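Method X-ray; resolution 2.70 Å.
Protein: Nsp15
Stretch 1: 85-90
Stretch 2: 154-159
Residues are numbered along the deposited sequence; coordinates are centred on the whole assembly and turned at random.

Stretch 1 (85-90) LWDYER
Stretch 2, residues 154-159: AYFNGA

The two stretches lie in one chain, and the contact between them is small, burying 202 Å² with both sides summed. Tyr88 contributes the largest covered area, 73 Å². In the first stretch, Trp86 and Asp87 are in a strand; residues 88-90 then take helical backbone angles without the regular bonds. The second stretch is the end of a strand, 154-156, which runs into a tight turn. The closest CA pair across the contact is Tyr88 CA and Gly158 CA, at 5.1 Å.

Ala154 is extended (phi/psi -161/173), buried, and makes no contact with the first stretch. Tyr155 (-103/137) points its CA-to-CB bond toward that stretch. With chi1 t (-171°) and chi2 -92°, its side chain carries OH to the start of the segment with helical angles. There Tyr88 N donates a hydrogen bond to Tyr155 OH, 3.1 Å long with an N-H...acceptor angle of 162°. A tyrosine suits this site because its hydroxyl oxygen can accept a hydrogen bond from a backbone N-H while its ring packs against apolar atoms. Tyr155 CE1 lies 4.1 Å from Tyr88 CD1, which sits at the edge of the Tyr155 ring. Tyr155 CE1 is also 3.9 Å from Trp86 O.

The CA-to-CB bond of Asp87 points away from the second stretch, chi1 t. Asp87 OD1 accepts a hydrogen bond from Arg90 N at 3.0 Å, and Asp87 OD2 forms a salt bridge with Arg90 NE at 3.2 Å. These bonds tie the two ends of the segment that presents Tyr88.

The CA-to-CB bond of Phe156 (-148/119, chi1 t) points away from the first stretch. Phe156 opens a type I' turn that closes at Ala159. Phe156 N donates to Ala159 O at 2.8 Å, and Ala159 N donates to Phe156 O at 2.9 Å.

Asn157 has left-handed angles (49/38), which asparagine tolerates well. Its CA-to-CB bond points away overall, although CB touches the first stretch; chi1 is m (-62°), chi2 -20°. Tyr88 (-79/-28), chi1 m (-71°) and chi2 68°, has its CA-to-CB bond toward the second stretch and lays one ring face against the 157-158 peptide. Tyr88 CE1 is 3.6 Å from Asn157 C, and Tyr88 CD1 is 3.4 Å from Gly158 N. A water joins the side chains: its O lies 2.6 Å from Tyr88 OH and donates to Asn157 OD1 at 2.7 Å.

Gly158 (98/-20) has no side chain. An ideal CB would be jammed against the carbonyl O of Asn157, which by itself calls for glycine. That CB would also lie 3.3 Å from Tyr88 CG, a tight approach. The CA-to-CB bond of Ala159 (-102/157) points away, and the residue does not touch the first stretch.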

# COMPACT_ATOMS: atom_id res chain seq x y z
N LEU A 85 6.70 19.71 17.50
CA LEU A 85 7.30 20.65 16.58
C LEU A 85 7.31 20.07 15.19
O LEU A 85 7.86 18.97 14.99
CB LEU A 85 8.72 20.95 17.02
CG LEU A 85 8.89 21.85 18.25
CD1 LEU A 85 10.37 22.05 18.55
CD2 LEU A 85 8.23 23.21 18.07
N TRP A 86 6.68 20.78 14.25
CA TRP A 86 6.62 20.34 12.84
C TRP A 86 7.82 20.86 12.07
O TRP A 86 8.15 22.05 12.17
CB TRP A 86 5.33 20.81 12.16
CG TRP A 86 5.02 20.10 10.85
CD1 TRP A 86 5.03 20.65 9.59
CD2 TRP A 86 4.63 18.73 10.68
NE1 TRP A 86 4.66 19.70 8.65
CE2 TRP A 86 4.42 18.52 9.29
CE3 TRP A 86 4.42 17.66 11.56
CZ2 TRP A 86 4.03 17.29 8.77
CZ3 TRP A 86 4.00 16.42 11.02
CH2 TRP A 86 3.82 16.25 9.65
N ASP A 87 8.49 19.96 11.35
CA ASP A 87 9.53 20.30 10.38
C ASP A 87 8.96 20.31 8.94
O ASP A 87 8.63 19.24 8.36
CB ASP A 87 10.69 19.32 10.51
CG ASP A 87 11.84 19.65 9.55
OD1 ASP A 87 11.55 20.11 8.44
OD2 ASP A 87 13.01 19.43 9.91
N TYR A 88 8.87 21.50 8.35
CA TYR A 88 8.13 21.66 7.11
C TYR A 88 8.91 21.18 5.89
O TYR A 88 8.34 20.77 4.89
CB TYR A 88 7.70 23.12 6.90
CG TYR A 88 6.60 23.60 7.83
CD1 TYR A 88 6.83 23.76 9.19
CD2 TYR A 88 5.34 23.93 7.35
CE1 TYR A 88 5.83 24.23 10.04
CE2 TYR A 88 4.34 24.39 8.20
CZ TYR A 88 4.59 24.55 9.55
OH TYR A 88 3.61 25.02 10.43
N GLU A 89 10.22 21.24 5.95
CA GLU A 89 11.01 20.73 4.85
C GLU A 89 10.78 19.22 4.81
O GLU A 89 10.49 18.67 3.76
CB GLU A 89 12.48 21.05 5.06
CG GLU A 89 13.42 20.57 3.95
CD GLU A 89 14.87 20.48 4.42
OE1 GLU A 89 15.11 20.46 5.65
OE2 GLU A 89 15.79 20.44 3.57
N ARG A 90 10.89 18.55 5.95
CA ARG A 90 10.77 17.07 5.97
C ARG A 90 9.32 16.63 5.93
O ARG A 90 9.05 15.51 5.53
CB ARG A 90 11.44 16.43 7.19
CG ARG A 90 12.90 16.78 7.36
CD ARG A 90 13.53 15.95 8.44
NE ARG A 90 13.00 16.28 9.77
CZ ARG A 90 12.39 15.45 10.61
NH1 ARG A 90 12.20 14.17 10.34
NH2 ARG A 90 11.98 15.92 11.77
N ALA A 154 15.49 32.46 14.00
CA ALA A 154 14.70 31.35 14.55
C ALA A 154 13.78 30.79 13.46
O ALA A 154 13.67 31.34 12.37
CB ALA A 154 13.89 31.83 15.75
N TYR A 155 13.12 29.68 13.76
CA TYR A 155 12.28 29.01 12.81
C TYR A 155 10.84 29.35 13.14
O TYR A 155 10.48 29.35 14.30
CB TYR A 155 12.52 27.53 12.95
CG TYR A 155 11.90 26.64 11.90
CD1 TYR A 155 10.62 26.09 12.07
CD2 TYR A 155 12.61 26.30 10.77
CE1 TYR A 155 10.09 25.23 11.12
CE2 TYR A 155 12.08 25.46 9.81
CZ TYR A 155 10.83 24.93 9.98
OH TYR A 155 10.36 24.10 9.00
N PHE A 156 10.02 29.65 12.13
CA PHE A 156 8.58 29.87 12.36
C PHE A 156 7.73 29.45 11.14
O PHE A 156 7.91 29.97 10.04
CB PHE A 156 8.32 31.35 12.72
CG PHE A 156 6.87 31.67 13.01
CD1 PHE A 156 6.12 30.89 13.90
CD2 PHE A 156 6.26 32.78 12.43
CE1 PHE A 156 4.80 31.21 14.16
CE2 PHE A 156 4.94 33.10 12.70
CZ PHE A 156 4.21 32.32 13.56
N ASN A 157 6.82 28.48 11.36
CA ASN A 157 5.94 27.97 10.30
C ASN A 157 6.66 27.61 8.97
O ASN A 157 6.14 27.84 7.89
CB ASN A 157 4.82 28.99 10.01
CG ASN A 157 3.91 29.25 11.21
OD1 ASN A 157 3.83 28.46 12.15
ND2 ASN A 157 3.21 30.37 11.16
N GLY A 158 7.86 27.04 9.05
CA GLY A 158 8.63 26.71 7.86
C GLY A 158 9.70 27.72 7.44
O GLY A 158 10.61 27.36 6.70
N ALA A 159 9.61 28.96 7.92
CA ALA A 159 10.57 30.02 7.53
C ALA A 159 11.64 30.33 8.56
O ALA A 159 11.46 30.08 9.76
CB ALA A 159 9.84 31.33 7.23
O HOH W 1 3.97 25.90 12.84